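Local atomic coordinates of cytochrome P450 (Picrophilus torridus, PDB entry 2RFB), a protein that probably acts as a heme-thiolate monooxygenase that inserts one oxygen atom of O2 into organic substrates, as family members do, in a thermoacidophilic archaeon. Residues G44-T49 / I179-L184; R59-P64 / A164-K169; K216-F221 / E304-L309. One frame throughout, in Å; residues are numbered along the deposited sequence.

Contact 1: residues G44-T49 / I179-L184. With HEM (protoporphyrin IX containing Fe), chain G; SO4 (sulfate ion), chain F.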
loop_
_atom_site.group_PDB
_atom_site.type_symbol
_atom_site.label_atom_id
_atom_site.label_comp_id
_atom_site.label_asym_id
_atom_site.label_seq_id
_atom_site.Cartn_x
_atom_site.Cartn_y
_atom_site.Cartn_z
ATOM N N GLY A 44 8.821 -3.589 -9.164
ATOM C CA GLY A 44 8.482 -2.185 -9.445
ATOM C C GLY A 44 8.214 -1.981 -10.923
ATOM O O GLY A 44 9.119 -2.158 -11.724
ATOM N N ILE A 45 6.972 -1.633 -11.286
ATOM C CA ILE A 45 6.591 -1.312 -12.678
ATOM C C ILE A 45 5.851 0.029 -12.813
ATOM O O ILE A 45 5.422 0.630 -11.821
ATOM C CB ILE A 45 5.667 -2.400 -13.242
ATOM C CG1 ILE A 45 4.366 -2.463 -12.420
ATOM C CG2 ILE A 45 6.419 -3.746 -13.356
ATOM C CD1 ILE A 45 3.860 -3.872 -12.181
ATOM N N SER A 46 5.646 0.467 -14.055
ATOM C CA SER A 46 4.980 1.738 -14.338
ATOM C C SER A 46 5.656 2.922 -13.648
ATOM O O SER A 46 6.880 2.971 -13.565
ATOM C CB SER A 46 3.489 1.704 -13.990
ATOM O OG SER A 46 2.929 3.002 -14.193
ATOM N N PHE A 47 4.868 3.874 -13.158
ATOM C CA PHE A 47 5.431 5.145 -12.782
ATOM C C PHE A 47 6.141 5.166 -11.432
ATOM O O PHE A 47 6.818 6.151 -11.110
ATOM C CB PHE A 47 4.425 6.300 -12.964
ATOM C CG PHE A 47 3.195 6.213 -12.084
ATOM C CD1 PHE A 47 3.239 6.606 -10.742
ATOM C CD2 PHE A 47 1.994 5.770 -12.599
ATOM C CE1 PHE A 47 2.103 6.506 -9.915
ATOM C CE2 PHE A 47 0.844 5.689 -11.767
ATOM C CZ PHE A 47 0.906 6.056 -10.437
ATOM N N ILE A 48 6.032 4.091 -10.661
ATOM C CA ILE A 48 6.787 3.989 -9.416
ATOM C C ILE A 48 8.297 4.010 -9.630
ATOM O O ILE A 48 9.026 4.477 -8.765
ATOM C CB ILE A 48 6.331 2.782 -8.491
ATOM C CG1 ILE A 48 6.634 3.079 -7.015
ATOM C CG2 ILE A 48 6.861 1.376 -8.979
ATOM C CD1 ILE A 48 5.939 2.065 -6.018
ATOM N N THR A 49 8.766 3.522 -10.772
ATOM C CA THR A 49 10.188 3.438 -11.000
ATOM C C THR A 49 10.682 4.573 -11.912
ATOM O O THR A 49 11.787 4.494 -12.470
ATOM C CB THR A 49 10.586 2.055 -11.571
ATOM O OG1 THR A 49 9.891 1.819 -12.791
ATOM C CG2 THR A 49 10.199 0.937 -10.624
ATOM N N ILE A 179 -1.741 -1.286 -19.252
ATOM C CA ILE A 179 -1.870 -2.484 -18.411
ATOM C C ILE A 179 -1.023 -2.337 -17.156
ATOM O O ILE A 179 -1.512 -2.559 -16.022
ATOM C CB ILE A 179 -1.435 -3.771 -19.104
ATOM C CG1 ILE A 179 -2.033 -3.897 -20.518
ATOM C CG2 ILE A 179 -1.725 -5.005 -18.208
ATOM C CD1 ILE A 179 -3.495 -4.217 -20.593
ATOM N N LYS A 180 0.238 -1.938 -17.350
ATOM C CA LYS A 180 1.146 -1.841 -16.223
ATOM C C LYS A 180 0.619 -0.821 -15.210
ATOM O O LYS A 180 0.743 -1.041 -13.993
ATOM C CB LYS A 180 2.577 -1.501 -16.653
ATOM C CG LYS A 180 3.271 -2.539 -17.535
ATOM C CD LYS A 180 3.272 -3.958 -16.948
ATOM C CE LYS A 180 4.009 -4.960 -17.870
ATOM N NZ LYS A 180 5.022 -4.276 -18.756
ATOM N N TYR A 181 -0.008 0.250 -15.699
ATOM C CA TYR A 181 -0.578 1.311 -14.834
ATOM C C TYR A 181 -1.602 0.706 -13.893
ATOM O O TYR A 181 -1.531 0.882 -12.681
ATOM C CB TYR A 181 -1.253 2.427 -15.690
ATOM C CG TYR A 181 -1.376 3.809 -15.035
ATOM C CD1 TYR A 181 -0.644 4.911 -15.522
ATOM C CD2 TYR A 181 -2.243 4.022 -13.967
ATOM C CE1 TYR A 181 -0.768 6.171 -14.937
ATOM C CE2 TYR A 181 -2.380 5.302 -13.369
ATOM C CZ TYR A 181 -1.640 6.355 -13.854
ATOM O OH TYR A 181 -1.783 7.591 -13.271
ATOM N N ILE A 182 -2.537 -0.036 -14.476
ATOM C CA ILE A 182 -3.551 -0.779 -13.734
ATOM C C ILE A 182 -2.897 -1.799 -12.821
ATOM O O ILE A 182 -3.220 -1.863 -11.643
ATOM C CB ILE A 182 -4.502 -1.423 -14.737
ATOM C CG1 ILE A 182 -5.411 -0.339 -15.319
ATOM C CG2 ILE A 182 -5.292 -2.602 -14.166
ATOM C CD1 ILE A 182 -6.001 -0.772 -16.616
ATOM N N MET A 183 -1.928 -2.547 -13.334
ATOM C CA MET A 183 -1.189 -3.465 -12.482
ATOM C C MET A 183 -0.568 -2.796 -11.263
ATOM O O MET A 183 -0.599 -3.346 -10.173
ATOM C CB MET A 183 -0.139 -4.214 -13.276
ATOM C CG MET A 183 -0.716 -5.311 -14.081
ATOM S SD MET A 183 0.553 -6.076 -15.079
ATOM C CE MET A 183 1.501 -6.937 -13.833
ATOM N N LEU A 184 -0.012 -1.602 -11.436
ATOM C CA LEU A 184 0.603 -0.895 -10.313
ATOM C C LEU A 184 -0.434 -0.494 -9.324
ATOM O O LEU A 184 -0.197 -0.603 -8.144
ATOM C CB LEU A 184 1.382 0.335 -10.766
ATOM C CG LEU A 184 1.927 1.304 -9.721
ATOM C CD1 LEU A 184 2.853 0.576 -8.761
ATOM C CD2 LEU A 184 2.675 2.468 -10.428
HETATM C CHA HEM G . 3.359 4.408 -3.432
HETATM C CHB HEM G . 2.847 2.558 1.107
HETATM C CHC HEM G . -1.879 1.609 -0.037
HETATM C CHD HEM G . -1.198 2.769 -4.730
HETATM C C1A HEM G . 3.597 4.023 -2.101
HETATM C C2A HEM G . 4.820 4.254 -1.369
HETATM C C3A HEM G . 4.644 3.730 -0.114
HETATM C C4A HEM G . 3.327 3.208 -0.065
HETATM C CMA HEM G . 5.602 3.639 1.180
HETATM C CAA HEM G . 6.083 4.978 -1.954
HETATM C CBA HEM G . 7.078 3.992 -2.618
HETATM C CGA HEM G . 8.258 4.844 -2.997
HETATM O O1A HEM G . 8.382 6.034 -2.528
HETATM O O2A HEM G . 9.085 4.325 -3.772
HETATM C C1B HEM G . 1.499 2.159 1.207
HETATM C C2B HEM G . 0.795 1.747 2.398
HETATM C C3B HEM G . -0.491 1.500 1.983
HETATM C C4B HEM G . -0.599 1.753 0.597
HETATM C CMB HEM G . 1.509 1.651 3.819
HETATM C CAB HEM G . -1.878 0.991 2.618
HETATM C CBB HEM G . -2.193 1.060 4.007
HETATM C C1C HEM G . -2.242 1.899 -1.400
HETATM C C2C HEM G . -3.518 1.845 -2.150
HETATM C C3C HEM G . -3.246 2.165 -3.439
HETATM C C4C HEM G . -1.861 2.392 -3.559
HETATM C CMC HEM G . -5.006 1.493 -1.693
HETATM C CAC HEM G . -4.269 2.302 -4.637
HETATM C CBC HEM G . -4.107 1.644 -5.799
HETATM C C1D HEM G . 0.118 3.333 -4.793
HETATM C C2D HEM G . 0.759 3.848 -5.981
HETATM C C3D HEM G . 2.157 4.310 -5.528
HETATM C C4D HEM G . 2.201 4.067 -4.143
HETATM C CMD HEM G . 0.217 3.892 -7.445
HETATM C CAD HEM G . 3.362 4.951 -6.297
HETATM C CBD HEM G . 3.103 6.472 -6.382
HETATM C CGD HEM G . 4.211 7.147 -7.126
HETATM O O1D HEM G . 5.289 6.495 -7.309
HETATM O O2D HEM G . 4.026 8.329 -7.544
HETATM N NA HEM G . 2.677 3.386 -1.262
HETATM N NB HEM G . 0.594 2.180 0.103
HETATM N NC HEM G . -1.269 2.256 -2.334
HETATM N ND HEM G . 1.014 3.478 -3.707
HETATM FE FE HEM G . 0.669 3.023 -1.820
HETATM S S SO4 F . 7.327 -1.114 -16.756
HETATM O O1 SO4 F . 8.354 -0.347 -16.034
HETATM O O2 SO4 F . 7.009 -2.369 -16.084
HETATM O O3 SO4 F . 6.120 -0.275 -16.864
HETATM O O4 SO4 F . 7.850 -1.441 -18.084
#
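Phe47 and Leu184 meet in the wall of the heme pocket, where the loop before helix 52-66 lies against the long helix 175-206. The CD2 methyl of Leu184 stands over the centre of the Phe47 ring, 3.8 Å from its centroid and 5° off the ring normal, a CH-pi contact. The same methyl touches Ser46 CB at 3.7 Å. On Phe47, chi1 (64°) sets CG between the backbone N and the carbonyl carbon. The ring has Leu184, Tyr181 and the heme as neighbours. Its CE2 corner comes over one face of the tyrosine ring, toward the rim and 3.3 Å from Tyr181 CZ; the planes are inclined at 57°, neither stacked nor edge-to-face. In P450 terms, this is the B-C loop resting on the I-helix. The edge of the Phe47 ring meets a propionate, CE1 lying 3.6 Å from heme CGD, while Leu184 CG reaches heme CMD at 3.8 Å. An alanine in place of Phe47 would probably leave Leu184 CD2 without its aromatic partner and open a gap between Tyr181 and the propionate. Tyr181 OH is held by Ser62 OG and Phe58 O of helix 52-66. Ser46 N donates to O3 of a sulfate ion, probably from the crystallisation liquor, at 2.9 Å, and Ile45 CD1 packs on Met183 CB at 4.2 Å.

Contact 2: residues R59-P64 / A164-K169. With HEM (protoporphyrin IX containing Fe), chain G.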
loop_
_atom_site.group_PDB
_atom_site.type_symbol
_atom_site.label_atom_id
_atom_site.label_comp_id
_atom_site.label_asym_id
_atom_site.label_seq_id
_atom_site.Cartn_x
_atom_site.Cartn_y
_atom_site.Cartn_z
ATOM N N ARG A 59 1.749 10.097 -13.262
ATOM C CA ARG A 59 0.872 10.190 -12.075
ATOM C C ARG A 59 -0.368 11.119 -12.248
ATOM O O ARG A 59 -1.429 10.812 -11.704
ATOM C CB ARG A 59 1.697 10.511 -10.812
ATOM C CG ARG A 59 0.927 10.503 -9.512
ATOM C CD ARG A 59 1.837 10.935 -8.366
ATOM N NE ARG A 59 1.125 11.191 -7.111
ATOM C CZ ARG A 59 1.424 10.648 -5.929
ATOM N NH1 ARG A 59 2.435 9.785 -5.793
ATOM N NH2 ARG A 59 0.714 10.991 -4.860
ATOM N N ASP A 60 -0.246 12.210 -13.017
ATOM C CA ASP A 60 -1.369 13.172 -13.221
ATOM C C ASP A 60 -2.625 12.554 -13.886
ATOM O O ASP A 60 -3.765 12.977 -13.632
ATOM C CB ASP A 60 -0.937 14.416 -14.036
ATOM C CG ASP A 60 -0.020 15.398 -13.241
ATOM O OD1 ASP A 60 0.618 16.268 -13.890
ATOM O OD2 ASP A 60 0.070 15.331 -11.991
ATOM N N ILE A 61 -2.403 11.567 -14.752
ATOM C CA ILE A 61 -3.489 10.881 -15.411
ATOM C C ILE A 61 -4.515 10.397 -14.387
ATOM O O ILE A 61 -5.696 10.514 -14.628
ATOM C CB ILE A 61 -2.953 9.715 -16.278
ATOM C CG1 ILE A 61 -2.023 10.267 -17.377
ATOM C CG2 ILE A 61 -4.096 8.813 -16.809
ATOM C CD1 ILE A 61 -1.115 9.211 -18.042
ATOM N N SER A 62 -4.081 9.902 -13.235
ATOM C CA SER A 62 -5.036 9.345 -12.266
ATOM C C SER A 62 -5.145 10.128 -10.948
ATOM O O SER A 62 -6.112 9.941 -10.180
ATOM C CB SER A 62 -4.683 7.895 -11.935
ATOM O OG SER A 62 -3.443 7.823 -11.277
ATOM N N ALA A 63 -4.140 10.958 -10.678
ATOM C CA ALA A 63 -4.115 11.802 -9.491
ATOM C C ALA A 63 -5.488 12.425 -9.125
ATOM O O ALA A 63 -5.970 12.222 -8.012
ATOM C CB ALA A 63 -2.988 12.914 -9.616
ATOM N N PRO A 64 -6.123 13.180 -10.039
ATOM C CA PRO A 64 -7.426 13.752 -9.628
ATOM C C PRO A 64 -8.443 12.734 -9.091
ATOM O O PRO A 64 -9.254 13.080 -8.235
ATOM C CB PRO A 64 -7.963 14.414 -10.908
ATOM C CG PRO A 64 -6.770 14.659 -11.756
ATOM C CD PRO A 64 -5.733 13.602 -11.398
ATOM N N ALA A 164 -7.883 5.095 -21.024
ATOM C CA ALA A 164 -8.193 4.978 -22.441
ATOM C C ALA A 164 -8.116 6.336 -23.136
ATOM O O ALA A 164 -7.553 6.451 -24.220
ATOM C CB ALA A 164 -9.573 4.343 -22.647
ATOM N N GLY A 165 -8.682 7.358 -22.502
ATOM C CA GLY A 165 -8.767 8.690 -23.106
ATOM C C GLY A 165 -7.568 9.562 -22.778
ATOM O O GLY A 165 -7.583 10.770 -23.024
ATOM N N SER A 166 -6.530 8.930 -22.235
ATOM C CA SER A 166 -5.365 9.637 -21.724
ATOM C C SER A 166 -4.169 9.669 -22.658
ATOM O O SER A 166 -3.944 8.772 -23.476
ATOM C CB SER A 166 -4.914 9.026 -20.393
ATOM O OG SER A 166 -4.239 7.790 -20.588
ATOM N N SER A 167 -3.406 10.729 -22.489
ATOM C CA SER A 167 -2.078 10.860 -23.028
ATOM C C SER A 167 -1.367 11.643 -21.945
ATOM O O SER A 167 -1.976 12.029 -20.942
ATOM C CB SER A 167 -2.110 11.707 -24.292
ATOM O OG SER A 167 -1.875 13.070 -23.964
ATOM N N LEU A 168 -0.083 11.898 -22.123
ATOM C CA LEU A 168 0.486 13.023 -21.407
ATOM C C LEU A 168 1.674 13.602 -22.165
ATOM O O LEU A 168 2.613 12.878 -22.494
ATOM C CB LEU A 168 0.805 12.673 -19.927
ATOM C CG LEU A 168 0.458 13.700 -18.799
ATOM C CD1 LEU A 168 0.894 15.204 -19.128
ATOM C CD2 LEU A 168 -1.019 13.637 -18.324
ATOM N N LYS A 169 1.583 14.903 -22.451
ATOM C CA LYS A 169 2.640 15.710 -23.090
ATOM C C LYS A 169 3.137 15.118 -24.400
ATOM O O LYS A 169 4.044 14.292 -24.417
ATOM C CB LYS A 169 3.821 15.971 -22.134
ATOM C CG LYS A 169 4.642 17.214 -22.533
ATOM C CD LYS A 169 6.172 17.066 -22.385
ATOM C CE LYS A 169 6.897 18.103 -23.300
ATOM N NZ LYS A 169 8.356 18.352 -22.985
HETATM C CHA HEM G . 3.359 4.408 -3.432
HETATM C CHB HEM G . 2.847 2.558 1.107
HETATM C CHC HEM G . -1.879 1.609 -0.037
HETATM C CHD HEM G . -1.198 2.769 -4.730
HETATM C C1A HEM G . 3.597 4.023 -2.101
HETATM C C2A HEM G . 4.820 4.254 -1.369
HETATM C C3A HEM G . 4.644 3.730 -0.114
HETATM C C4A HEM G . 3.327 3.208 -0.065
HETATM C CMA HEM G . 5.602 3.639 1.180
HETATM C CAA HEM G . 6.083 4.978 -1.954
HETATM C CBA HEM G . 7.078 3.992 -2.618
HETATM C CGA HEM G . 8.258 4.844 -2.997
HETATM O O1A HEM G . 8.382 6.034 -2.528
HETATM O O2A HEM G . 9.085 4.325 -3.772
HETATM C C1B HEM G . 1.499 2.159 1.207
HETATM C C2B HEM G . 0.795 1.747 2.398
HETATM C C3B HEM G . -0.491 1.500 1.983
HETATM C C4B HEM G . -0.599 1.753 0.597
HETATM C CMB HEM G . 1.509 1.651 3.819
HETATM C CAB HEM G . -1.878 0.991 2.618
HETATM C CBB HEM G . -2.193 1.060 4.007
HETATM C C1C HEM G . -2.242 1.899 -1.400
HETATM C C2C HEM G . -3.518 1.845 -2.150
HETATM C C3C HEM G . -3.246 2.165 -3.439
HETATM C C4C HEM G . -1.861 2.392 -3.559
HETATM C CMC HEM G . -5.006 1.493 -1.693
HETATM C CAC HEM G . -4.269 2.302 -4.637
HETATM C CBC HEM G . -4.107 1.644 -5.799
HETATM C C1D HEM G . 0.118 3.333 -4.793
HETATM C C2D HEM G . 0.759 3.848 -5.981
HETATM C C3D HEM G . 2.157 4.310 -5.528
HETATM C C4D HEM G . 2.201 4.067 -4.143
HETATM C CMD HEM G . 0.217 3.892 -7.445
HETATM C CAD HEM G . 3.362 4.951 -6.297
HETATM C CBD HEM G . 3.103 6.472 -6.382
HETATM C CGD HEM G . 4.211 7.147 -7.126
HETATM O O1D HEM G . 5.289 6.495 -7.309
HETATM O O2D HEM G . 4.026 8.329 -7.544
HETATM N NA HEM G . 2.677 3.386 -1.262
HETATM N NB HEM G . 0.594 2.180 0.103
HETATM N NC HEM G . -1.269 2.256 -2.334
HETATM N ND HEM G . 1.014 3.478 -3.707
HETATM FE FE HEM G . 0.669 3.023 -1.820
#
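Ile61 of helix 52-66 spreads its two branches over the loop that follows helix 159-164. Its CG2 is anti to the backbone N, leaving CG1 beside that N (chi1 -62°), and each branch finds a different partner. CG1 lies 3.6 Å from Leu168 CD2, the two side chains running antiparallel where they pass, and it also approaches the backbone Ser167 O at 4.0 Å. CG2 rests against Ser166 CB, its nearest atom in that serine, at 3.7 Å. The Ser166 hydroxyl is hydrogen-bonded to Leu163 O at the end of helix 159-164. Asp60 adds only its CB, 4.4 Å from Leu168 CD2, and its carboxylate pairs with Lys56. Arg59 heads away from this loop. Its CG is anti to the backbone N (chi1 -174°) and the chain stays extended out to NE, reaching the heme. There NH1 donates to heme O2D at 2.8 Å with an angle of 152° at the hydrogen, the oxygen lying at the guanidinium edge and in its plane. NH1 also binds Met294 O. This turn, part of helix C in P450s, thus carries a cation that would stabilise the negative propionate, while the grip on the loop rests on apolar contact, no hydrogen bond joining the two segments.

Contact 3: residues K216-F221 / E304-L309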
loop_
_atom_site.group_PDB
_atom_site.type_symbol
_atom_site.label_atom_id
_atom_site.label_comp_id
_atom_site.label_asym_id
_atom_site.label_seq_id
_atom_site.Cartn_x
_atom_site.Cartn_y
_atom_site.Cartn_z
ATOM N N LYS A 216 -14.056 6.665 18.745
ATOM C CA LYS A 216 -14.293 8.078 18.780
ATOM C C LYS A 216 -13.384 8.803 17.813
ATOM O O LYS A 216 -13.604 9.970 17.519
ATOM C CB LYS A 216 -14.099 8.624 20.199
ATOM C CG LYS A 216 -15.259 8.332 21.127
ATOM C CD LYS A 216 -14.862 8.516 22.572
ATOM C CE LYS A 216 -16.075 8.679 23.467
ATOM N NZ LYS A 216 -16.768 7.371 23.741
ATOM N N ASN A 217 -12.344 8.129 17.346
ATOM C CA ASN A 217 -11.441 8.710 16.363
ATOM C C ASN A 217 -10.832 7.626 15.511
ATOM O O ASN A 217 -9.686 7.273 15.672
ATOM C CB ASN A 217 -10.352 9.539 17.049
ATOM C CG ASN A 217 -9.470 10.371 16.058
ATOM O OD1 ASN A 217 -8.652 11.175 16.525
ATOM N ND2 ASN A 217 -9.633 10.200 14.729
ATOM N N ARG A 218 -11.595 7.127 14.564
ATOM C CA ARG A 218 -11.104 6.091 13.664
ATOM C C ARG A 218 -9.869 6.518 12.887
ATOM O O ARG A 218 -8.860 5.787 12.890
ATOM C CB ARG A 218 -12.213 5.608 12.761
ATOM C CG ARG A 218 -13.215 4.816 13.581
ATOM C CD ARG A 218 -14.237 4.129 12.751
ATOM N NE ARG A 218 -15.393 5.009 12.546
ATOM C CZ ARG A 218 -15.781 5.466 11.360
ATOM N NH1 ARG A 218 -15.111 5.152 10.230
ATOM N NH2 ARG A 218 -16.837 6.257 11.317
ATOM N N SER A 219 -9.936 7.694 12.260
ATOM C CA SER A 219 -8.792 8.250 11.546
ATOM C C SER A 219 -7.524 8.199 12.350
ATOM O O SER A 219 -6.505 7.669 11.880
ATOM C CB SER A 219 -9.035 9.687 11.126
ATOM O OG SER A 219 -9.990 9.681 10.082
ATOM N N GLY A 220 -7.610 8.714 13.574
ATOM C CA GLY A 220 -6.487 8.771 14.485
ATOM C C GLY A 220 -5.925 7.419 14.782
ATOM O O GLY A 220 -4.701 7.265 14.795
ATOM N N PHE A 221 -6.795 6.428 14.991
ATOM C CA PHE A 221 -6.340 5.050 15.236
ATOM C C PHE A 221 -5.621 4.469 14.002
ATOM O O PHE A 221 -4.601 3.762 14.110
ATOM C CB PHE A 221 -7.519 4.165 15.667
ATOM C CG PHE A 221 -7.132 2.748 16.046
ATOM C CD1 PHE A 221 -6.972 2.389 17.370
ATOM C CD2 PHE A 221 -6.931 1.794 15.101
ATOM C CE1 PHE A 221 -6.617 1.102 17.750
ATOM C CE2 PHE A 221 -6.587 0.474 15.473
ATOM C CZ PHE A 221 -6.441 0.135 16.805
ATOM N N GLU A 304 -10.640 3.015 3.563
ATOM C CA GLU A 304 -10.881 1.591 3.737
ATOM C C GLU A 304 -10.562 1.084 5.122
ATOM O O GLU A 304 -11.289 0.268 5.646
ATOM C CB GLU A 304 -10.069 0.750 2.744
ATOM C CG GLU A 304 -10.667 0.701 1.376
ATOM C CD GLU A 304 -9.861 -0.115 0.411
ATOM O OE1 GLU A 304 -9.642 -1.330 0.652
ATOM O OE2 GLU A 304 -9.481 0.474 -0.619
ATOM N N ALA A 305 -9.450 1.498 5.683
ATOM C CA ALA A 305 -9.074 1.063 7.019
ATOM C C ALA A 305 -10.097 1.594 8.028
ATOM O O ALA A 305 -10.590 0.853 8.932
ATOM C CB ALA A 305 -7.680 1.577 7.364
ATOM N N SER A 306 -10.463 2.851 7.844
ATOM C CA SER A 306 -11.396 3.471 8.777
ATOM C C SER A 306 -12.749 2.715 8.850
ATOM O O SER A 306 -13.341 2.541 9.947
ATOM C CB SER A 306 -11.632 4.896 8.361
ATOM O OG SER A 306 -12.813 5.353 8.959
ATOM N N ILE A 307 -13.246 2.260 7.696
ATOM C CA ILE A 307 -14.524 1.571 7.700
ATOM C C ILE A 307 -14.267 0.162 8.247
ATOM O O ILE A 307 -15.105 -0.363 8.998
ATOM C CB ILE A 307 -15.151 1.564 6.266
ATOM C CG1 ILE A 307 -15.812 2.891 5.932
ATOM C CG2 ILE A 307 -16.088 0.383 6.024
ATOM C CD1 ILE A 307 -15.690 3.237 4.413
ATOM N N ALA A 308 -13.126 -0.437 7.865
ATOM C CA ALA A 308 -12.769 -1.782 8.348
ATOM C C ALA A 308 -12.706 -1.812 9.864
ATOM O O ALA A 308 -13.318 -2.651 10.494
ATOM C CB ALA A 308 -11.438 -2.279 7.741
ATOM N N LEU A 309 -11.979 -0.866 10.446
ATOM C CA LEU A 309 -11.988 -0.689 11.901
ATOM C C LEU A 309 -13.403 -0.563 12.454
ATOM O O LEU A 309 -13.813 -1.338 13.329
ATOM C CB LEU A 309 -11.200 0.554 12.277
ATOM C CG LEU A 309 -10.939 0.778 13.764
ATOM C CD1 LEU A 309 -9.955 -0.295 14.388
ATOM C CD2 LEU A 309 -10.363 2.169 13.844
#
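Arg218 and Phe221 dock onto Ser306 and Leu309 in a helix-to-helix packing contact, joining the first turn of helix 218-228 to the middle of helix 298-315. The two residues on each helix are three positions apart, so one turn of each supplies the interface, with a polar half around Ser306 and an apolar half around Leu309. The closest CA atoms are those of Arg218 and Ser306, 5.6 Å apart. The aliphatic part of Arg218 passes Leu309 and Ser306, CG 3.9 Å from Leu309 CD2 and CD 3.3 Å from Ser306 O. A bend at chi3 (-90°) then turns NE off the line of the chain, and the guanidinium ends beside Ser306. NH1 makes a weak hydrogen bond of 3.2 Å to the backbone Ser306 O, with an angle of 150° at the hydrogen, and lies near the hydroxyl as well. In the apolar half, both methyls of Leu309 meet the CD2-CE2 side of the Phe221 ring. Leu309 CD1 is 3.6 Å from Phe221 CE2 and Leu309 CD2 is 3.7 Å from Phe221 CD2, the two side chains crossing at about a right angle. The buried ring is shared with other parts of the core: it meets the ring of Phe277 and touches Val203 and Ile204 of helix 175-206. Asn217, at the N-cap position, starts the helix, and its backbone O accepts from Phe221 N at 3.1 Å. Helix 298-315 also touches helices 75-86, 101-111 and 175-206 through Ile307, Glu304 and Ala305. These are the D-, E-, I- and L-helices of the four-helix bundle at the core of the P450 fold, against which helix K packs here.

Contacts 1 and 2 are neighbours, their centres about 13 Å apart, and both have residues at the heme, contact 2 through Arg59. They also touch each other, Phe47 of contact 1 packing on Arg59. In sequence, both segments of contact 2 fall between those of contact 1, so helix 52-66 and the loop 164-169 are drawn together beside helix 175-206. Contact 3 follows later in the chain, its centre about 28 Å from that of contact 1, across the chain's centre, and about 30 Å from that of contact 2. Helix 175-206 carries 179-184 and further along meets both helices of contact 3, thereby linking the propionate side of the heme pocket to the K-L packing.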